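Local coordinates for protein dihydrodipicolinate synthase (Oceanobacillus iheyensis HTE831, PDB 3D0C) that probably catalyses the condensation of pyruvate with aspartate semialdehyde that forms 4-hydroxy-tetrahydrodipicolinate, an early step of lysine biosynthesis, at residues W199-Y204 against E236-V241; P220-A225 against E243-F248. The protein carries 1 engineered substitution. All coordinates share one frame; numbering follows the deposited sequence.

Both contacts use helix 235-257, the helix that follows helix 220-232, beyond the last strand of the eight-stranded TIM barrel. Contact 1 sets its residues 236-241 against residues 199-204 of helix 196-206, which lies between the last two barrel strands, 190-193 and 210-213. Contact 2 follows about two turns later, where residues 243-248 meet the start of helix 220-232, which comes after strand 210-213. Their segments alternate along the chain, and the centres lie about 10 Å apart. Val241 joins them, with CG1 3.4 Å from Lys222 O. Helix 235-257 thus packs against two successive barrel helices, tying the C-terminal helical region to the barrel away from the predicted catalytic residues.

Contact 1 of 2, residues W199-Y204 against E236-V241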
ATOM      1  N   TRP A 199      -8.287   5.928 -20.714  1.00 16.65           N
ATOM      2  CA  TRP A 199      -7.021   6.530 -21.115  1.00 18.03           C
ATOM      3  C   TRP A 199      -6.339   5.905 -22.328  1.00 16.90           C
ATOM      4  O   TRP A 199      -5.443   6.511 -22.913  1.00 14.72           O
ATOM      5  CB  TRP A 199      -6.049   6.552 -19.930  1.00 20.48           C
ATOM      6  CG  TRP A 199      -6.474   7.524 -18.892  1.00 27.05           C
ATOM      7  CD1 TRP A 199      -7.322   7.293 -17.844  1.00 29.87           C
ATOM      8  CD2 TRP A 199      -6.174   8.922 -18.864  1.00 29.89           C
ATOM      9  NE1 TRP A 199      -7.577   8.464 -17.173  1.00 30.16           N
ATOM     10  CE2 TRP A 199      -6.886   9.481 -17.780  1.00 32.46           C
ATOM     11  CE3 TRP A 199      -5.383   9.761 -19.658  1.00 32.40           C
ATOM     12  CZ2 TRP A 199      -6.822  10.840 -17.461  1.00 33.61           C
ATOM     13  CZ3 TRP A 199      -5.321  11.116 -19.342  1.00 35.26           C
ATOM     14  CH2 TRP A 199      -6.040  11.640 -18.254  1.00 36.02           C
ATOM     15  N   ALA A 200      -6.769   4.710 -22.720  1.00 15.48           N
ATOM     16  CA  ALA A 200      -6.163   4.010 -23.846  1.00 18.01           C
ATOM     17  C   ALA A 200      -5.944   4.826 -25.127  1.00 18.46           C
ATOM     18  O   ALA A 200      -4.854   4.796 -25.704  1.00 20.21           O
ATOM     19  CB  ALA A 200      -6.969   2.744 -24.162  1.00 16.05           C
ATOM     20  N   PRO A 201      -6.973   5.558 -25.596  1.00 18.49           N
ATOM     21  CA  PRO A 201      -6.845   6.361 -26.817  1.00 18.69           C
ATOM     22  C   PRO A 201      -5.702   7.359 -26.762  1.00 17.96           C
ATOM     23  O   PRO A 201      -4.943   7.503 -27.718  1.00 16.23           O
ATOM     24  CB  PRO A 201      -8.199   7.058 -26.919  1.00 18.80           C
ATOM     25  CG  PRO A 201      -9.122   6.081 -26.290  1.00 21.73           C
ATOM     26  CD  PRO A 201      -8.341   5.657 -25.062  1.00 21.23           C
ATOM     27  N   PHE A 202      -5.571   8.042 -25.634  1.00 16.43           N
ATOM     28  CA  PHE A 202      -4.519   9.039 -25.502  1.00 18.16           C
ATOM     29  C   PHE A 202      -3.146   8.400 -25.384  1.00 17.66           C
ATOM     30  O   PHE A 202      -2.177   8.897 -25.965  1.00 15.02           O
ATOM     31  CB  PHE A 202      -4.814   9.941 -24.304  1.00 18.89           C
ATOM     32  CG  PHE A 202      -6.160  10.587 -24.381  1.00 25.65           C
ATOM     33  CD1 PHE A 202      -6.401  11.617 -25.287  1.00 28.24           C
ATOM     34  CD2 PHE A 202      -7.219  10.095 -23.629  1.00 27.31           C
ATOM     35  CE1 PHE A 202      -7.677  12.141 -25.448  1.00 31.29           C
ATOM     36  CE2 PHE A 202      -8.499  10.612 -23.783  1.00 30.98           C
ATOM     37  CZ  PHE A 202      -8.728  11.638 -24.697  1.00 30.59           C
ATOM     38  N   PHE A 203      -3.066   7.295 -24.647  1.00 15.67           N
ATOM     39  CA  PHE A 203      -1.800   6.590 -24.482  1.00 16.12           C
ATOM     40  C   PHE A 203      -1.336   6.019 -25.812  1.00 16.90           C
ATOM     41  O   PHE A 203      -0.135   6.004 -26.101  1.00 17.07           O
ATOM     42  CB  PHE A 203      -1.944   5.447 -23.479  1.00 18.27           C
ATOM     43  CG  PHE A 203      -1.694   5.852 -22.053  1.00 21.20           C
ATOM     44  CD1 PHE A 203      -2.456   6.853 -21.454  1.00 23.29           C
ATOM     45  CD2 PHE A 203      -0.706   5.224 -21.306  1.00 22.28           C
ATOM     46  CE1 PHE A 203      -2.231   7.222 -20.127  1.00 25.78           C
ATOM     47  CE2 PHE A 203      -0.475   5.585 -19.983  1.00 25.15           C
ATOM     48  CZ  PHE A 203      -1.240   6.585 -19.388  1.00 23.09           C
ATOM     49  N   TYR A 204      -2.294   5.541 -26.604  1.00 15.47           N
ATOM     50  CA  TYR A 204      -2.006   4.954 -27.912  1.00 19.21           C
ATOM     51  C   TYR A 204      -1.433   5.983 -28.861  1.00 19.57           C
ATOM     52  O   TYR A 204      -0.470   5.712 -29.580  1.00 20.88           O
ATOM     53  CB  TYR A 204      -3.270   4.351 -28.529  1.00 23.40           C
ATOM     54  CG  TYR A 204      -3.354   2.857 -28.379  1.00 28.67           C
ATOM     55  CD1 TYR A 204      -3.554   2.275 -27.127  1.00 32.67           C
ATOM     56  CD2 TYR A 204      -3.206   2.016 -29.483  1.00 31.05           C
ATOM     57  CE1 TYR A 204      -3.607   0.892 -26.973  1.00 34.13           C
ATOM     58  CE2 TYR A 204      -3.255   0.629 -29.344  1.00 32.00           C
ATOM     59  CZ  TYR A 204      -3.457   0.074 -28.084  1.00 34.47           C
ATOM     60  OH  TYR A 204      -3.511  -1.290 -27.921  1.00 34.32           O
ATOM     61  N   GLU A 236     -12.869   8.119 -35.600  1.00 30.43           N
ATOM     62  CA  GLU A 236     -14.285   8.272 -35.310  1.00 29.83           C
ATOM     63  C   GLU A 236     -14.815   7.150 -34.421  1.00 28.06           C
ATOM     64  O   GLU A 236     -15.525   7.402 -33.442  1.00 25.31           O
ATOM     65  CB  GLU A 236     -15.080   8.331 -36.615  1.00 34.64           C
ATOM     66  CG  GLU A 236     -14.744   9.530 -37.496  1.00 42.79           C
ATOM     67  CD  GLU A 236     -13.251   9.643 -37.796  1.00 46.96           C
ATOM     68  OE1 GLU A 236     -12.668   8.661 -38.317  1.00 47.33           O
ATOM     69  OE2 GLU A 236     -12.662  10.712 -37.508  1.00 47.74           O
ATOM     70  N   LYS A 237     -14.474   5.913 -34.764  1.00 26.44           N
ATOM     71  CA  LYS A 237     -14.922   4.772 -33.984  1.00 26.50           C
ATOM     72  C   LYS A 237     -14.239   4.765 -32.609  1.00 24.58           C
ATOM     73  O   LYS A 237     -14.856   4.422 -31.597  1.00 22.67           O
ATOM     74  CB  LYS A 237     -14.627   3.470 -34.738  1.00 28.49           C
ATOM     75  CG  LYS A 237     -15.155   2.229 -34.037  1.00 34.79           C
ATOM     76  CD  LYS A 237     -16.661   2.316 -33.816  1.00 41.50           C
ATOM     77  CE  LYS A 237     -17.177   1.173 -32.950  1.00 45.35           C
ATOM     78  NZ  LYS A 237     -16.961  -0.159 -33.572  1.00 46.27           N
ATOM     79  N   ILE A 238     -12.967   5.152 -32.577  1.00 24.04           N
ATOM     80  CA  ILE A 238     -12.215   5.198 -31.327  1.00 23.91           C
ATOM     81  C   ILE A 238     -12.958   6.056 -30.306  1.00 23.82           C
ATOM     82  O   ILE A 238     -13.244   5.618 -29.187  1.00 22.20           O
ATOM     83  CB  ILE A 238     -10.812   5.790 -31.556  1.00 26.09           C
ATOM     84  CG1 ILE A 238      -9.961   4.816 -32.375  1.00 27.74           C
ATOM     85  CG2 ILE A 238     -10.159   6.106 -30.221  1.00 26.22           C
ATOM     86  CD1 ILE A 238      -8.593   5.363 -32.773  1.00 28.86           C
ATOM     87  N   TRP A 239     -13.272   7.285 -30.706  1.00 23.48           N
ATOM     88  CA  TRP A 239     -13.985   8.221 -29.849  1.00 25.25           C
ATOM     89  C   TRP A 239     -15.396   7.741 -29.498  1.00 22.78           C
ATOM     90  O   TRP A 239     -15.864   7.973 -28.388  1.00 21.15           O
ATOM     91  CB  TRP A 239     -14.068   9.596 -30.525  1.00 29.67           C
ATOM     92  CG  TRP A 239     -12.747  10.296 -30.666  1.00 37.43           C
ATOM     93  CD1 TRP A 239     -12.364  11.124 -31.687  1.00 40.42           C
ATOM     94  CD2 TRP A 239     -11.644  10.258 -29.747  1.00 40.04           C
ATOM     95  NE1 TRP A 239     -11.094  11.603 -31.461  1.00 42.25           N
ATOM     96  CE2 TRP A 239     -10.630  11.090 -30.277  1.00 42.80           C
ATOM     97  CE3 TRP A 239     -11.417   9.610 -28.527  1.00 40.78           C
ATOM     98  CZ2 TRP A 239      -9.404  11.282 -29.631  1.00 44.46           C
ATOM     99  CZ3 TRP A 239     -10.201   9.803 -27.885  1.00 46.38           C
ATOM    100  CH2 TRP A 239      -9.211  10.634 -28.438  1.00 46.87           C
ATOM    101  N   ASP A 240     -16.082   7.090 -30.435  1.00 24.52           N
ATOM    102  CA  ASP A 240     -17.436   6.598 -30.154  1.00 23.43           C
ATOM    103  C   ASP A 240     -17.422   5.492 -29.087  1.00 22.46           C
ATOM    104  O   ASP A 240     -18.226   5.520 -28.153  1.00 21.23           O
ATOM    105  CB  ASP A 240     -18.097   6.061 -31.432  1.00 26.81           C
ATOM    106  CG  ASP A 240     -18.620   7.169 -32.343  1.00 30.82           C
ATOM    107  OD1 ASP A 240     -18.716   8.343 -31.912  1.00 31.59           O
ATOM    108  OD2 ASP A 240     -18.946   6.857 -33.505  1.00 34.28           O
ATOM    109  N   VAL A 241     -16.522   4.519 -29.223  1.00 21.86           N
ATOM    110  CA  VAL A 241     -16.460   3.429 -28.241  1.00 23.20           C
ATOM    111  C   VAL A 241     -16.018   3.991 -26.901  1.00 23.69           C
ATOM    112  O   VAL A 241     -16.521   3.587 -25.848  1.00 21.50           O
ATOM    113  CB  VAL A 241     -15.469   2.312 -28.652  1.00 25.16           C
ATOM    114  CG1 VAL A 241     -15.486   1.182 -27.610  1.00 21.18           C
ATOM    115  CG2 VAL A 241     -15.842   1.764 -30.020  1.00 26.74           C
TER
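Pro201 packs its ring against Ile238 and Trp239, which sit next to each other on helix 235-257. The tight part is here: Pro201 CB approaches Trp239 CZ3 to 3.5 Å and Ile238 CG2 to 4.0 Å, so one ring carbon fills the angle between an indole and a methyl branch. Ile238 CG2, anti to its own backbone N, reaches Pro201 and also lies over the rim of one indole face, while the same side chain packs on Ala229 and Leu230 of helix 220-232. Pro201 and Ile238 are both buried.

Toward the solvent the contact is looser. Phe202 and Trp239 are partly exposed, and their side chains cross at about a right angle, with Phe202 CE1 3.7 Å from Trp239 CH2. The rings are inclined at 36° with centroids 5.5 Å apart, an oblique pairing. A chi1 of -67° places Trp239 CG beside the backbone N, and from there the benzo end of the indole extends to the other helix; Trp242 meets the indole edge-to-face. Replacing Trp239 by an alanine is likely to open a gap beside Pro201 and take away the aromatic neighbour of the Phe202 ring. The axes of 199-204 and 236-241 come within 10.5 Å, their N-to-C directions 147° apart, and are bridged by apolar contacts alone, so shape and exclusion of water rather than directed bonds should hold this end of helix 235-257 to the barrel.

Contact 2 of 2, residues P220-A225 against E243-F248; sequences PQKSFA and EDVVPF
Lys222 carries the whole of the first segment's share in this contact, meeting Asp244 and Val245 from the first turn of helix 220-232. Pro220 begins that helix, its O accepting the backbone N-H of Phe224. Two residues on, Lys222 points its side chain at helix 235-257. Its CB rests 4.0 Å from Val245 CG1, and CD lies almost as near the same methyl; the two side chains run alongside one another, pointing opposite ways, and the aliphatic part of the lysine covers the buried valine. Beyond CD the chain, extended until then, bends at chi4 (-64°) and brings NZ to Asp244 OD2 at 2.8 Å, a hydrogen-bonded salt bridge. The aspartate side chain comes in roughly perpendicular to the lysine chain and accepts on the syn lone pair of OD2. Asp244 has CG anti to the backbone N (chi1 -171°), which swings OD2 toward helix 220-232. Trp300 of helix 287-303 adds a cation-pi contact to the ammonium group, and its NE1 also donates to Asp244 O. Next along, Ser223 points away from helix 235-257, and its OG is hydrogen-bonded to Glu197 of helix 196-206. Lys222 therefore works in two ways: its methylenes extend the apolar packing, while its charge is balanced by the Asp244 carboxylate and probably further stabilised by the pi system of Trp300. Because Trp300 engages both partners, the chemistry probably couples helices 220-232 and 235-257 to the C-terminal helix.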
ATOM      1  N   PRO A 220     -16.729  -7.633 -22.711  1.00 24.84           N
ATOM      2  CA  PRO A 220     -15.497  -7.732 -23.501  1.00 25.18           C
ATOM      3  C   PRO A 220     -15.608  -7.226 -24.942  1.00 26.46           C
ATOM      4  O   PRO A 220     -14.628  -6.723 -25.501  1.00 23.72           O
ATOM      5  CB  PRO A 220     -15.173  -9.222 -23.440  1.00 24.65           C
ATOM      6  CG  PRO A 220     -16.531  -9.849 -23.383  1.00 25.66           C
ATOM      7  CD  PRO A 220     -17.231  -8.974 -22.360  1.00 24.69           C
ATOM      8  N   GLN A 221     -16.790  -7.366 -25.542  1.00 25.99           N
ATOM      9  CA  GLN A 221     -16.990  -6.926 -26.926  1.00 26.79           C
ATOM     10  C   GLN A 221     -16.761  -5.418 -27.088  1.00 24.57           C
ATOM     11  O   GLN A 221     -16.300  -4.972 -28.136  1.00 23.64           O
ATOM     12  CB  GLN A 221     -18.398  -7.306 -27.426  1.00 31.20           C
ATOM     13  CG  GLN A 221     -18.729  -8.808 -27.293  1.00 36.34           C
ATOM     14  CD  GLN A 221     -19.986  -9.238 -28.063  1.00 40.67           C
ATOM     15  OE1 GLN A 221     -21.040  -8.600 -27.976  1.00 42.35           O
ATOM     16  NE2 GLN A 221     -19.874 -10.339 -28.807  1.00 39.51           N
ATOM     17  N   LYS A 222     -17.076  -4.635 -26.057  1.00 24.92           N
ATOM     18  CA  LYS A 222     -16.862  -3.190 -26.124  1.00 24.28           C
ATOM     19  C   LYS A 222     -15.363  -2.895 -26.048  1.00 24.17           C
ATOM     20  O   LYS A 222     -14.833  -2.077 -26.806  1.00 22.61           O
ATOM     21  CB  LYS A 222     -17.583  -2.479 -24.976  1.00 26.52           C
ATOM     22  CG  LYS A 222     -19.104  -2.494 -25.085  1.00 30.12           C
ATOM     23  CD  LYS A 222     -19.739  -1.722 -23.937  1.00 33.41           C
ATOM     24  CE  LYS A 222     -21.259  -1.788 -23.979  1.00 37.29           C
ATOM     25  NZ  LYS A 222     -21.839  -1.137 -25.188  1.00 38.67           N
ATOM     26  N   SER A 223     -14.688  -3.568 -25.121  1.00 22.07           N
ATOM     27  CA  SER A 223     -13.253  -3.403 -24.942  1.00 19.34           C
ATOM     28  C   SER A 223     -12.517  -3.780 -26.218  1.00 20.06           C
ATOM     29  O   SER A 223     -11.562  -3.107 -26.612  1.00 19.84           O
ATOM     30  CB  SER A 223     -12.757  -4.289 -23.792  1.00 18.42           C
ATOM     31  OG  SER A 223     -13.359  -3.914 -22.569  1.00 18.07           O
ATOM     32  N   PHE A 224     -12.951  -4.864 -26.856  1.00 20.25           N
ATOM     33  CA  PHE A 224     -12.308  -5.310 -28.086  1.00 22.49           C
ATOM     34  C   PHE A 224     -12.673  -4.429 -29.272  1.00 21.09           C
ATOM     35  O   PHE A 224     -11.923  -4.359 -30.243  1.00 19.64           O
ATOM     36  CB  PHE A 224     -12.646  -6.773 -28.379  1.00 24.92           C
ATOM     37  CG  PHE A 224     -11.685  -7.745 -27.754  1.00 30.41           C
ATOM     38  CD1 PHE A 224     -10.404  -7.905 -28.275  1.00 33.11           C
ATOM     39  CD2 PHE A 224     -12.045  -8.466 -26.623  1.00 31.59           C
ATOM     40  CE1 PHE A 224      -9.494  -8.774 -27.673  1.00 35.20           C
ATOM     41  CE2 PHE A 224     -11.148  -9.335 -26.015  1.00 34.05           C
ATOM     42  CZ  PHE A 224      -9.870  -9.489 -26.539  1.00 34.64           C
ATOM     43  N   ALA A 225     -13.825  -3.769 -29.193  1.00 20.43           N
ATOM     44  CA  ALA A 225     -14.238  -2.861 -30.262  1.00 20.44           C
ATOM     45  C   ALA A 225     -13.269  -1.674 -30.220  1.00 22.54           C
ATOM     46  O   ALA A 225     -12.843  -1.150 -31.256  1.00 22.09           O
ATOM     47  CB  ALA A 225     -15.669  -2.391 -30.035  1.00 20.01           C
ATOM     48  N   GLU A 243     -16.454   7.091 -25.650  1.00 22.21           N
ATOM     49  CA  GLU A 243     -17.553   7.785 -24.978  1.00 24.01           C
ATOM     50  C   GLU A 243     -18.531   6.794 -24.364  1.00 21.94           C
ATOM     51  O   GLU A 243     -19.172   7.082 -23.349  1.00 19.22           O
ATOM     52  CB  GLU A 243     -18.357   8.642 -25.960  1.00 28.21           C
ATOM     53  CG  GLU A 243     -17.565   9.622 -26.776  1.00 34.88           C
ATOM     54  CD  GLU A 243     -18.474  10.478 -27.628  1.00 37.74           C
ATOM     55  OE1 GLU A 243     -19.315   9.910 -28.357  1.00 37.80           O
ATOM     56  OE2 GLU A 243     -18.349  11.716 -27.565  1.00 39.27           O
ATOM     57  N   ASP A 244     -18.652   5.636 -25.002  1.00 21.73           N
ATOM     58  CA  ASP A 244     -19.574   4.593 -24.566  1.00 26.33           C
ATOM     59  C   ASP A 244     -19.147   3.864 -23.291  1.00 23.51           C
ATOM     60  O   ASP A 244     -19.997   3.473 -22.490  1.00 23.48           O
ATOM     61  CB  ASP A 244     -19.773   3.577 -25.701  1.00 27.30           C
ATOM     62  CG  ASP A 244     -20.890   2.582 -25.414  1.00 32.64           C
ATOM     63  OD1 ASP A 244     -22.025   3.024 -25.136  1.00 31.56           O
ATOM     64  OD2 ASP A 244     -20.636   1.358 -25.478  1.00 34.18           O
ATOM     65  N   VAL A 245     -17.842   3.692 -23.091  1.00 22.87           N
ATOM     66  CA  VAL A 245     -17.353   2.980 -21.908  1.00 22.90           C
ATOM     67  C   VAL A 245     -16.865   3.868 -20.765  1.00 23.24           C
ATOM     68  O   VAL A 245     -16.764   3.414 -19.618  1.00 23.46           O
ATOM     69  CB  VAL A 245     -16.216   2.009 -22.279  1.00 25.28           C
ATOM     70  CG1 VAL A 245     -16.710   0.995 -23.293  1.00 25.47           C
ATOM     71  CG2 VAL A 245     -15.023   2.783 -22.823  1.00 24.80           C
ATOM     72  N   VAL A 246     -16.564   5.128 -21.064  1.00 24.13           N
ATOM     73  CA  VAL A 246     -16.091   6.053 -20.037  1.00 22.88           C
ATOM     74  C   VAL A 246     -17.000   6.091 -18.804  1.00 22.53           C
ATOM     75  O   VAL A 246     -16.513   6.101 -17.670  1.00 20.88           O
ATOM     76  CB  VAL A 246     -15.925   7.480 -20.608  1.00 23.47           C
ATOM     77  CG1 VAL A 246     -15.829   8.495 -19.476  1.00 25.39           C
ATOM     78  CG2 VAL A 246     -14.657   7.547 -21.459  1.00 25.11           C
ATOM     79  N   PRO A 247     -18.332   6.103 -19.002  1.00 21.66           N
ATOM     80  CA  PRO A 247     -19.273   6.138 -17.874  1.00 23.58           C
ATOM     81  C   PRO A 247     -19.045   5.000 -16.873  1.00 22.22           C
ATOM     82  O   PRO A 247     -19.230   5.175 -15.667  1.00 21.34           O
ATOM     83  CB  PRO A 247     -20.634   6.036 -18.559  1.00 24.90           C
ATOM     84  CG  PRO A 247     -20.390   6.737 -19.872  1.00 25.47           C
ATOM     85  CD  PRO A 247     -19.062   6.140 -20.284  1.00 23.17           C
ATOM     86  N   PHE A 248     -18.650   3.839 -17.390  1.00 20.52           N
ATOM     87  CA  PHE A 248     -18.380   2.655 -16.569  1.00 23.43           C
ATOM     88  C   PHE A 248     -17.096   2.878 -15.765  1.00 19.97           C
ATOM     89  O   PHE A 248     -17.045   2.633 -14.559  1.00 18.47           O
ATOM     90  CB  PHE A 248     -18.213   1.425 -17.471  1.00 26.69           C
ATOM     91  CG  PHE A 248     -18.104   0.117 -16.719  1.00 34.38           C
ATOM     92  CD1 PHE A 248     -19.243  -0.536 -16.252  1.00 37.61           C
ATOM     93  CD2 PHE A 248     -16.859  -0.463 -16.479  1.00 36.08           C
ATOM     94  CE1 PHE A 248     -19.145  -1.746 -15.561  1.00 40.13           C
ATOM     95  CE2 PHE A 248     -16.751  -1.672 -15.788  1.00 38.97           C
ATOM     96  CZ  PHE A 248     -17.896  -2.312 -15.331  1.00 39.37           C
TER